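Local coordinates for protein ADP-ribosylating toxin CARDS (Mycoplasma pneumoniae, PDB 4TLV) that transfers ADP-ribose from NAD(+) to multiple target proteins and causes vacuolation of mammalian cells as the main virulence factor of its bacterium, at residues Thr338-Gln343 / Lys349-Val354; Phe376-Glu381 / Asn388-Asn393; Thr313-Asp318 / Ile323-Leu328; Pro276-Gly281 / Thr287-Ala292. All coordinates share one frame; numbering follows the deposited sequence.

Contact 1: Thr338-Gln343 / Lys349-Val354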
# COMPACT_ATOMS: atom_id res chain seq x y z
N THR A 338 15.01 2.71 0.34
CA THR A 338 14.39 3.77 -0.42
C THR A 338 15.36 4.20 -1.53
O THR A 338 16.54 4.43 -1.26
CB THR A 338 14.06 4.97 0.50
OG1 THR A 338 13.28 4.51 1.62
CG2 THR A 338 13.29 6.05 -0.24
N ALA A 339 14.87 4.28 -2.76
CA ALA A 339 15.68 4.70 -3.89
C ALA A 339 15.62 6.22 -4.03
O ALA A 339 14.58 6.78 -4.38
CB ALA A 339 15.19 4.04 -5.17
N PHE A 340 16.74 6.88 -3.74
CA PHE A 340 16.83 8.34 -3.79
C PHE A 340 17.59 8.81 -5.03
O PHE A 340 18.54 8.17 -5.47
CB PHE A 340 17.55 8.87 -2.56
CG PHE A 340 16.73 8.85 -1.31
CD1 PHE A 340 15.78 9.84 -1.07
CD2 PHE A 340 16.92 7.87 -0.36
CE1 PHE A 340 15.02 9.83 0.09
CE2 PHE A 340 16.17 7.86 0.82
CZ PHE A 340 15.22 8.84 1.03
N THR A 341 17.17 9.94 -5.59
CA THR A 341 17.85 10.52 -6.74
C THR A 341 19.22 11.07 -6.33
O THR A 341 19.43 11.46 -5.18
CB THR A 341 17.06 11.68 -7.31
OG1 THR A 341 16.85 12.66 -6.28
CG2 THR A 341 15.72 11.20 -7.83
N THR A 342 20.15 11.09 -7.28
CA THR A 342 21.47 11.64 -7.01
C THR A 342 21.69 12.80 -7.98
O THR A 342 20.74 13.39 -8.47
CB THR A 342 22.58 10.59 -7.16
OG1 THR A 342 22.71 10.21 -8.54
CG2 THR A 342 22.26 9.35 -6.33
N GLN A 343 22.95 13.12 -8.26
CA GLN A 343 23.24 14.12 -9.28
C GLN A 343 23.58 13.48 -10.62
O GLN A 343 23.84 14.18 -11.59
CB GLN A 343 24.38 15.04 -8.83
CG GLN A 343 25.69 14.33 -8.53
CD GLN A 343 25.76 13.83 -7.09
OE1 GLN A 343 24.73 13.57 -6.47
NE2 GLN A 343 26.97 13.69 -6.57
N LYS A 349 20.55 6.14 -5.45
CA LYS A 349 21.29 5.57 -4.33
C LYS A 349 20.32 5.07 -3.25
O LYS A 349 19.36 5.76 -2.90
CB LYS A 349 22.23 6.61 -3.73
CG LYS A 349 22.70 6.29 -2.33
CD LYS A 349 24.05 5.62 -2.34
CE LYS A 349 25.07 6.45 -1.58
NZ LYS A 349 24.84 6.43 -0.10
N VAL A 350 20.57 3.88 -2.73
CA VAL A 350 19.67 3.32 -1.73
C VAL A 350 20.05 3.76 -0.31
O VAL A 350 21.23 3.78 0.06
CB VAL A 350 19.64 1.79 -1.82
CG1 VAL A 350 18.61 1.22 -0.86
CG2 VAL A 350 19.34 1.36 -3.25
N HIS A 351 19.04 4.11 0.49
CA HIS A 351 19.23 4.66 1.83
C HIS A 351 17.95 4.33 2.59
O HIS A 351 16.92 4.09 1.97
CB HIS A 351 19.38 6.18 1.70
CG HIS A 351 20.01 6.85 2.88
ND1 HIS A 351 21.26 6.76 3.39
CD2 HIS A 351 19.35 7.78 3.65
CE1 HIS A 351 21.32 7.60 4.48
NE2 HIS A 351 20.15 8.21 4.61
N LEU A 352 17.98 4.34 3.91
CA LEU A 352 16.76 4.03 4.66
C LEU A 352 15.87 5.26 4.78
O LEU A 352 16.35 6.39 4.79
CB LEU A 352 17.09 3.51 6.06
CG LEU A 352 17.83 2.18 6.18
CD1 LEU A 352 18.03 1.84 7.66
CD2 LEU A 352 17.06 1.07 5.47
N SER A 353 14.56 5.03 4.84
CA SER A 353 13.64 6.05 5.32
C SER A 353 12.43 5.40 6.00
O SER A 353 12.27 4.18 5.95
CB SER A 353 13.20 7.02 4.22
OG SER A 353 12.37 6.38 3.29
N VAL A 354 11.61 6.21 6.66
CA VAL A 354 10.46 5.70 7.39
C VAL A 354 9.53 4.92 6.45
O VAL A 354 9.12 5.44 5.41
CB VAL A 354 9.70 6.84 8.09
CG1 VAL A 354 8.37 6.36 8.70
CG2 VAL A 354 10.57 7.44 9.19
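The hydroxyl of Thr338 is shared between two partners: OG1 lies 2.7 Å from Ser353 OG, a hydrogen bond in which either oxygen could be the donor, and it is also hydrogen-bonded to the backbone oxygen of Ser336, two residues back on its own strand. In Ser353, OG is held between the backbone N and the carbonyl carbon (chi1 69°), which turns it to Thr338; Gln362 NE2 adds a weak hydrogen bond to the same OG. Alongside this pair the backbones are joined in antiparallel fashion. Thr338 with His351 and Phe340 with Lys349 are hydrogen-bonded pairs, the straightest bond running from Phe340 N to Lys349 O (3.0 Å, 166° at the hydrogen). Between them Ala339 and Val350 form a non-hydrogen-bonded pair, and Val350 CA approaches Thr338 O to 3.4 Å as a CA-H...O contact. The two strands, 335-340 and 348-354, make one of the beta hairpins of the D2 beta-trefoil, and at 130° between the directions of 338-340 and 349-354 the ribbon is strongly twisted. On the face that carries Thr338, Phe340 and His351, the phenyl ring leans across the strand: CD2 lies 3.6 Å from His351 CB, reached obliquely, while Ser353 CB comes to the ring edge at CZ. Thr338 CG2 sits over one face of the same ring, toward its rim. At the turn end, Thr342 CG2 packs on Lys349 CB at 3.8 Å, the two side chains crossing at about a right angle, while Thr342 OG1 is turned to Gln347 O.

Contact 2: Phe376-Glu381 / Asn388-Asn393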
# COMPACT_ATOMS: atom_id res chain seq x y z
N PHE A 376 17.62 -13.59 -8.59
CA PHE A 376 16.54 -12.62 -8.69
C PHE A 376 17.04 -11.19 -8.90
O PHE A 376 17.85 -10.69 -8.14
CB PHE A 376 15.68 -12.69 -7.42
CG PHE A 376 14.93 -13.98 -7.26
CD1 PHE A 376 15.57 -15.13 -6.84
CD2 PHE A 376 13.57 -14.04 -7.53
CE1 PHE A 376 14.88 -16.33 -6.70
CE2 PHE A 376 12.87 -15.24 -7.39
CZ PHE A 376 13.53 -16.38 -6.98
N ARG A 377 16.53 -10.56 -9.95
CA ARG A 377 16.79 -9.16 -10.20
C ARG A 377 15.86 -8.33 -9.33
O ARG A 377 14.68 -8.64 -9.20
CB ARG A 377 16.56 -8.84 -11.68
CG ARG A 377 16.46 -7.33 -12.02
CD ARG A 377 16.42 -7.15 -13.55
NE ARG A 377 17.70 -7.53 -14.16
CZ ARG A 377 17.83 -8.06 -15.38
NH1 ARG A 377 16.78 -8.31 -16.14
NH2 ARG A 377 19.04 -8.34 -15.83
N VAL A 378 16.41 -7.30 -8.71
CA VAL A 378 15.62 -6.45 -7.82
C VAL A 378 15.48 -5.09 -8.49
O VAL A 378 16.49 -4.42 -8.73
CB VAL A 378 16.31 -6.32 -6.46
CG1 VAL A 378 15.54 -5.36 -5.53
CG2 VAL A 378 16.43 -7.71 -5.82
N SER A 379 14.25 -4.69 -8.79
CA SER A 379 14.01 -3.48 -9.58
C SER A 379 13.22 -2.46 -8.79
O SER A 379 12.34 -2.82 -8.00
CB SER A 379 13.25 -3.83 -10.87
OG SER A 379 13.98 -4.75 -11.65
N SER A 380 13.50 -1.19 -9.01
CA SER A 380 12.72 -0.12 -8.36
C SER A 380 11.48 0.31 -9.16
O SER A 380 11.57 0.55 -10.37
CB SER A 380 13.61 1.10 -8.13
OG SER A 380 12.83 2.17 -7.62
N GLU A 381 10.33 0.42 -8.49
CA GLU A 381 9.13 0.93 -9.14
C GLU A 381 9.28 2.40 -9.51
O GLU A 381 8.51 2.92 -10.31
CB GLU A 381 7.87 0.74 -8.27
CG GLU A 381 7.47 -0.71 -8.02
CD GLU A 381 6.89 -1.38 -9.26
OE1 GLU A 381 6.76 -0.73 -10.33
OE2 GLU A 381 6.54 -2.57 -9.15
N ASN A 388 15.47 -2.20 -14.95
CA ASN A 388 16.47 -1.69 -14.03
C ASN A 388 16.79 -2.72 -12.95
O ASN A 388 16.09 -3.73 -12.80
CB ASN A 388 16.00 -0.37 -13.41
CG ASN A 388 14.85 -0.57 -12.42
OD1 ASN A 388 15.08 -0.72 -11.23
ND2 ASN A 388 13.62 -0.54 -12.91
N GLY A 389 17.88 -2.48 -12.22
CA GLY A 389 18.33 -3.42 -11.20
C GLY A 389 19.25 -2.78 -10.18
O GLY A 389 19.60 -1.59 -10.28
N LEU A 390 19.67 -3.57 -9.20
CA LEU A 390 20.60 -3.10 -8.19
C LEU A 390 22.03 -3.21 -8.72
O LEU A 390 22.35 -4.15 -9.46
CB LEU A 390 20.47 -3.93 -6.91
CG LEU A 390 19.17 -3.82 -6.11
CD1 LEU A 390 19.22 -4.81 -4.93
CD2 LEU A 390 18.97 -2.38 -5.61
N PHE A 391 22.88 -2.27 -8.34
CA PHE A 391 24.27 -2.23 -8.81
C PHE A 391 25.23 -1.85 -7.67
O PHE A 391 24.84 -1.18 -6.72
CB PHE A 391 24.42 -1.21 -9.95
CG PHE A 391 23.88 -1.67 -11.26
CD1 PHE A 391 22.51 -1.60 -11.53
CD2 PHE A 391 24.73 -2.15 -12.25
CE1 PHE A 391 22.00 -2.02 -12.75
CE2 PHE A 391 24.23 -2.58 -13.48
CZ PHE A 391 22.87 -2.51 -13.74
N TRP A 392 26.49 -2.28 -7.78
CA TRP A 392 27.55 -1.72 -6.95
C TRP A 392 28.71 -1.30 -7.85
O TRP A 392 28.79 -1.72 -9.00
CB TRP A 392 28.04 -2.71 -5.89
CG TRP A 392 28.92 -3.81 -6.42
CD1 TRP A 392 28.59 -4.76 -7.34
CD2 TRP A 392 30.29 -4.07 -6.04
NE1 TRP A 392 29.66 -5.60 -7.56
CE2 TRP A 392 30.72 -5.19 -6.78
CE3 TRP A 392 31.18 -3.46 -5.17
CZ2 TRP A 392 32.00 -5.72 -6.66
CZ3 TRP A 392 32.46 -3.99 -5.04
CH2 TRP A 392 32.86 -5.11 -5.79
N ASN A 393 29.57 -0.45 -7.32
CA ASN A 393 30.76 -0.00 -8.03
C ASN A 393 31.91 -0.96 -7.77
O ASN A 393 32.47 -0.98 -6.67
CB ASN A 393 31.13 1.41 -7.60
CG ASN A 393 32.28 1.98 -8.40
OD1 ASN A 393 33.23 1.27 -8.74
ND2 ASN A 393 32.20 3.27 -8.72
O HOH W 1 19.16 -6.62 -9.77
O HOH W 2 13.35 -4.16 -14.47
O HOH W 3 10.38 -0.59 -12.40
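Ser379 and Ser380 meet Asn388 where two strands of the D2 beta-trefoil, 375-380 and 388-393, approach steeply: the segments 376-380 and 388-393 make 105° between their directions, too steep to run on as a regular ladder, and the closest CA pair is Ser379 with Gly389. Direct hydrogen bonds concentrate on Asn388. Its backbone O accepts from Ser379 OG at 2.6 Å, the donor tilted 34° from the carbonyl plane. Its side-chain OD1 accepts from Ser380 N at 2.8 Å, in the carbonyl plane and on a lone pair, whereas ND2 makes a hydrogen bond to Thr386 O and a weak one to Ser380 O. A chi1 of 71° tucks the amide back over its own main chain and brings OD1 to Ser380 N, much as a backbone acceptor might be. Water fills in where the main chains diverge: one molecule accepts from both Val378 N and Leu390 N, a second donates to Ser379 OG and accepts from Asn388 N, and a third joins Ser380 O to Asn388 ND2. Two carbon-to-oxygen contacts follow. Gly389 CA points a hydrogen at Val378 O from 3.2 Å, and the Arg377 chain passes Asn388 O on its way to a salt bridge with Glu417, its CD 3.5 Å from that oxygen. The nonpolar contact is that of Val378, which also touches Trp364 and Ile420: the Leu390 branch crosses the valine obliquely, its CD1 3.6 Å from Val378 CB.

Contact 3: Thr313-Asp318 / Ile323-Leu328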
# COMPACT_ATOMS: atom_id res chain seq x y z
N THR A 313 20.90 -6.76 9.93
CA THR A 313 21.14 -7.71 8.86
C THR A 313 19.89 -8.43 8.39
O THR A 313 19.92 -9.11 7.37
CB THR A 313 22.16 -8.78 9.29
OG1 THR A 313 21.59 -9.61 10.32
CG2 THR A 313 23.45 -8.15 9.83
N ILE A 314 18.79 -8.31 9.13
CA ILE A 314 17.58 -9.05 8.76
C ILE A 314 16.56 -8.14 8.07
O ILE A 314 16.17 -7.11 8.61
CB ILE A 314 16.91 -9.72 9.99
CG1 ILE A 314 17.90 -10.64 10.72
CG2 ILE A 314 15.60 -10.42 9.56
CD1 ILE A 314 18.55 -11.76 9.83
N PHE A 315 16.14 -8.56 6.88
CA PHE A 315 15.18 -7.80 6.08
C PHE A 315 14.02 -8.68 5.65
O PHE A 315 14.14 -9.90 5.64
CB PHE A 315 15.84 -7.21 4.82
CG PHE A 315 16.98 -6.26 5.11
CD1 PHE A 315 18.24 -6.75 5.40
CD2 PHE A 315 16.78 -4.89 5.12
CE1 PHE A 315 19.30 -5.90 5.68
CE2 PHE A 315 17.83 -4.02 5.40
CZ PHE A 315 19.10 -4.53 5.68
N PHE A 316 12.91 -8.05 5.30
CA PHE A 316 11.81 -8.76 4.66
C PHE A 316 11.19 -7.89 3.58
O PHE A 316 11.27 -6.66 3.63
CB PHE A 316 10.77 -9.23 5.69
CG PHE A 316 10.11 -8.12 6.46
CD1 PHE A 316 8.99 -7.47 5.94
CD2 PHE A 316 10.55 -7.77 7.73
CE1 PHE A 316 8.36 -6.45 6.66
CE2 PHE A 316 9.92 -6.76 8.46
CZ PHE A 316 8.83 -6.09 7.91
N TRP A 317 10.56 -8.54 2.61
CA TRP A 317 9.90 -7.86 1.52
C TRP A 317 8.40 -8.05 1.79
O TRP A 317 7.94 -9.18 1.93
CB TRP A 317 10.30 -8.53 0.20
CG TRP A 317 9.78 -7.89 -1.07
CD1 TRP A 317 9.61 -6.56 -1.31
CD2 TRP A 317 9.40 -8.57 -2.26
NE1 TRP A 317 9.11 -6.37 -2.59
CE2 TRP A 317 9.00 -7.59 -3.19
CE3 TRP A 317 9.37 -9.92 -2.64
CZ2 TRP A 317 8.53 -7.92 -4.47
CZ3 TRP A 317 8.93 -10.25 -3.90
CH2 TRP A 317 8.51 -9.25 -4.81
N ASP A 318 7.66 -6.95 1.91
CA ASP A 318 6.24 -7.02 2.28
C ASP A 318 5.27 -6.79 1.11
O ASP A 318 5.69 -6.56 -0.02
CB ASP A 318 5.92 -6.09 3.47
CG ASP A 318 5.90 -4.60 3.09
OD1 ASP A 318 5.76 -4.25 1.89
OD2 ASP A 318 6.01 -3.76 4.00
N ILE A 323 11.10 -3.29 1.14
CA ILE A 323 12.09 -4.12 1.81
C ILE A 323 12.41 -3.45 3.14
O ILE A 323 13.02 -2.37 3.17
CB ILE A 323 13.38 -4.24 0.96
CG1 ILE A 323 13.04 -4.85 -0.40
CG2 ILE A 323 14.43 -5.07 1.69
CD1 ILE A 323 14.14 -4.65 -1.46
N CYS A 324 11.97 -4.05 4.25
CA CYS A 324 12.06 -3.42 5.56
C CYS A 324 13.07 -4.10 6.46
O CYS A 324 13.23 -5.33 6.40
CB CYS A 324 10.71 -3.49 6.29
SG CYS A 324 9.28 -2.89 5.39
N LEU A 325 13.73 -3.32 7.31
CA LEU A 325 14.54 -3.86 8.40
C LEU A 325 13.60 -4.50 9.40
O LEU A 325 12.52 -3.97 9.66
CB LEU A 325 15.30 -2.75 9.13
CG LEU A 325 16.76 -2.49 8.81
CD1 LEU A 325 17.32 -1.42 9.77
CD2 LEU A 325 17.58 -3.78 8.88
N LYS A 326 14.01 -5.62 9.99
CA LYS A 326 13.15 -6.35 10.91
C LYS A 326 12.72 -5.52 12.11
O LYS A 326 11.53 -5.50 12.44
CB LYS A 326 13.84 -7.63 11.41
CG LYS A 326 13.08 -8.36 12.53
CD LYS A 326 13.92 -9.53 13.06
CE LYS A 326 13.30 -10.15 14.30
NZ LYS A 326 11.95 -10.68 14.01
N ASP A 327 13.65 -4.87 12.79
CA ASP A 327 13.33 -4.25 14.09
C ASP A 327 12.90 -2.79 13.98
O ASP A 327 13.41 -2.03 13.15
CB ASP A 327 14.49 -4.36 15.08
CG ASP A 327 14.81 -5.80 15.45
OD1 ASP A 327 13.92 -6.50 15.96
OD2 ASP A 327 15.96 -6.22 15.22
N LEU A 328 11.97 -2.40 14.84
CA LEU A 328 11.60 -0.99 15.01
C LEU A 328 12.69 -0.23 15.74
O LEU A 328 13.43 -0.81 16.55
CB LEU A 328 10.31 -0.90 15.82
CG LEU A 328 9.11 -1.63 15.21
CD1 LEU A 328 7.87 -1.45 16.08
CD2 LEU A 328 8.84 -1.11 13.79
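Leu325 and Cys324 each set a carbon over an aromatic face on the partner strand. Leu325 CD2 stands 3.4 Å above the Phe315 plane, offset toward the rim and nearest to CE2, and the two side chains lie side by side pointing the same way. Cys324 CB lies over one face of Phe316, 3.9 Å from the ring centroid and 24° off the normal, while its SG reaches the same ring obliquely as a sulfur-aromatic contact. Phe316 can lie across Cys324 because a chi1 of 61° swings its ring in over the backbone and toward the neighbouring strand. Ile323 continues the Phe315 and Leu325 face: its CG1 approaches Trp317 CD1 obliquely at 3.9 Å and its CG2 packs on Phe315 CB. These pairs are set by the backbone of a short two-stranded hairpin, 315-317 with 323-325, within the D2 beta-trefoil. Phe316 and Cys324 form its hydrogen-bonded pair, with Cys324 N to Phe316 O at 2.8 Å and 161° at the hydrogen. Phe315-Leu325 and Trp317-Ile323 are the flanking non-hydrogen-bonded pairs. Lys326 N bonds Ile314 O at 3.0 Å, bringing Lys326 CB alongside Ile314 CG2; the lysine's NZ then makes a salt bridge to Asp274. Farther out, Leu337 touches both Phe315 and Ile323, and Leu290 and Ala292 pack on Phe315. At the turn end, Asp318 OD2 comes to 3.7 Å from Cys324 SG, and the same oxygen is held in a salt bridge by Arg322 NE.

Contact 4: Pro276-Gly281 / Thr287-Ala292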
# COMPACT_ATOMS: atom_id res chain seq x y z
N PRO A 276 18.58 -13.09 6.40
CA PRO A 276 19.55 -12.13 5.86
C PRO A 276 19.47 -12.15 4.33
O PRO A 276 18.82 -13.04 3.77
CB PRO A 276 20.89 -12.70 6.33
CG PRO A 276 20.64 -14.18 6.42
CD PRO A 276 19.25 -14.24 7.03
N VAL A 277 20.11 -11.19 3.67
CA VAL A 277 20.00 -11.06 2.23
C VAL A 277 21.39 -11.05 1.59
O VAL A 277 22.24 -10.22 1.95
CB VAL A 277 19.27 -9.75 1.84
CG1 VAL A 277 19.15 -9.64 0.33
CG2 VAL A 277 17.86 -9.71 2.52
N TYR A 278 21.59 -11.96 0.65
CA TYR A 278 22.86 -12.12 -0.06
C TYR A 278 22.72 -11.81 -1.54
O TYR A 278 21.83 -12.32 -2.21
CB TYR A 278 23.35 -13.56 0.05
CG TYR A 278 23.83 -13.96 1.43
CD1 TYR A 278 22.94 -14.24 2.44
CD2 TYR A 278 25.19 -14.07 1.69
CE1 TYR A 278 23.38 -14.61 3.70
CE2 TYR A 278 25.65 -14.44 2.94
CZ TYR A 278 24.74 -14.71 3.94
OH TYR A 278 25.19 -15.08 5.18
N LEU A 279 23.62 -10.97 -2.05
CA LEU A 279 23.62 -10.60 -3.46
C LEU A 279 24.95 -10.98 -4.11
O LEU A 279 25.98 -11.02 -3.45
CB LEU A 279 23.36 -9.10 -3.61
CG LEU A 279 22.04 -8.66 -2.98
CD1 LEU A 279 22.33 -7.74 -1.82
CD2 LEU A 279 21.12 -8.01 -3.99
N ARG A 280 24.91 -11.24 -5.41
CA ARG A 280 26.10 -11.61 -6.16
C ARG A 280 26.23 -10.73 -7.40
O ARG A 280 25.25 -10.47 -8.11
CB ARG A 280 26.07 -13.10 -6.52
CG ARG A 280 27.34 -13.63 -7.19
CD ARG A 280 27.36 -15.15 -7.17
NE ARG A 280 27.52 -15.66 -5.81
CZ ARG A 280 27.25 -16.90 -5.43
NH1 ARG A 280 26.80 -17.79 -6.31
NH2 ARG A 280 27.44 -17.26 -4.16
N GLY A 281 27.44 -10.23 -7.64
CA GLY A 281 27.72 -9.42 -8.81
C GLY A 281 27.78 -10.33 -10.01
O GLY A 281 28.37 -11.41 -9.95
N THR A 287 30.28 -11.94 -3.77
CA THR A 287 29.05 -12.09 -2.99
C THR A 287 29.05 -11.13 -1.81
O THR A 287 30.07 -10.95 -1.15
CB THR A 287 28.87 -13.54 -2.51
OG1 THR A 287 28.85 -14.41 -3.65
CG2 THR A 287 27.56 -13.71 -1.71
N PHE A 288 27.89 -10.53 -1.56
CA PHE A 288 27.75 -9.53 -0.51
C PHE A 288 26.53 -9.78 0.35
O PHE A 288 25.52 -10.32 -0.12
CB PHE A 288 27.59 -8.13 -1.10
CG PHE A 288 28.72 -7.70 -2.00
CD1 PHE A 288 28.69 -8.00 -3.35
CD2 PHE A 288 29.79 -6.99 -1.49
CE1 PHE A 288 29.73 -7.60 -4.19
CE2 PHE A 288 30.82 -6.58 -2.33
CZ PHE A 288 30.79 -6.89 -3.68
N MET A 289 26.61 -9.34 1.59
CA MET A 289 25.45 -9.29 2.46
C MET A 289 24.94 -7.86 2.52
O MET A 289 25.71 -6.92 2.73
CB MET A 289 25.82 -9.76 3.86
CG MET A 289 26.15 -11.23 3.94
SD MET A 289 26.77 -11.63 5.58
CE MET A 289 28.40 -10.91 5.55
N LEU A 290 23.63 -7.72 2.34
CA LEU A 290 22.96 -6.44 2.53
C LEU A 290 22.92 -6.11 4.01
O LEU A 290 22.56 -6.97 4.83
CB LEU A 290 21.54 -6.55 1.99
CG LEU A 290 20.71 -5.27 2.01
CD1 LEU A 290 21.32 -4.24 1.04
CD2 LEU A 290 19.27 -5.60 1.63
N GLN A 291 23.27 -4.88 4.37
CA GLN A 291 23.20 -4.45 5.77
C GLN A 291 22.73 -3.00 5.86
O GLN A 291 22.82 -2.26 4.89
CB GLN A 291 24.56 -4.63 6.45
CG GLN A 291 24.98 -6.09 6.57
CD GLN A 291 26.28 -6.28 7.28
OE1 GLN A 291 26.92 -5.32 7.68
NE2 GLN A 291 26.67 -7.54 7.45
N ALA A 292 22.22 -2.59 7.02
CA ALA A 292 21.75 -1.21 7.16
C ALA A 292 21.84 -0.73 8.60
O ALA A 292 21.83 -1.52 9.54
CB ALA A 292 20.30 -1.05 6.61
O HOH W 4 21.65 -9.43 5.34
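Met289 packs along Tyr278, on the hairpin face also bearing Arg280 and Thr287. Its CB passes 4.1 Å from Val277 O. CG then comes over one face of the tyrosine ring, 3.4 Å from Tyr278 CE2 and 28° off the normal at the centroid, a CH-pi contact. SD continues outward to lie 3.8 Å from Tyr278 OH, oblique to the ring in a Met-aromatic contact. Met289 and Tyr278 share nearly the same chi1 (-69° and -71°), and their side chains leave the strands side by side. Next along this face, Thr287 CG2 meets the ring edge, and its OG1 is gripped side-on by Arg280: NE at 2.8 Å and NH2 at 3.2 Å, both in the guanidinium plane. The antiparallel backbones of 278-281 and 287-293, a hairpin of the D2 beta-trefoil, are joined by Leu279 N to Phe288 O and by Phe288 N to Leu279 O at 2.7 Å. Leu290 N reaches Val277 O, and a water links Val277 N to Leu290 O. On the buried side, Val277 CB meets Leu290 CB at 3.9 Å. Two N-H groups use the Thr287 hydroxyl oxygen as acceptor, so its own proton probably points elsewhere, and the two in-plane bonds fix the guanidinium's rotation relative to Thr287.

All four contacts lie within the D2 beta-trefoil, and 1, 3 and 4 are hairpins with antiparallel ladders, while contact 2 is a steep meeting of strands that relies on an asparagine side chain and water. Contacts 2 and 3 are the more buried; contacts 1 and 4 are partly buried, each carrying a side-chain hydrogen bond, Thr338-Ser353 in contact 1 and Arg280-Thr287 in contact 4. Contacts 1, 2 and 4 belong to one branched sheet, whereas contact 3 forms a separate two-stranded one. Their inner sides converge: Leu352 of contact 1 touches Leu325 of contact 3 and Ala292 of contact 4, and Leu390 of contact 2 reaches Leu279, with Trp392 edge-to-face on Phe288.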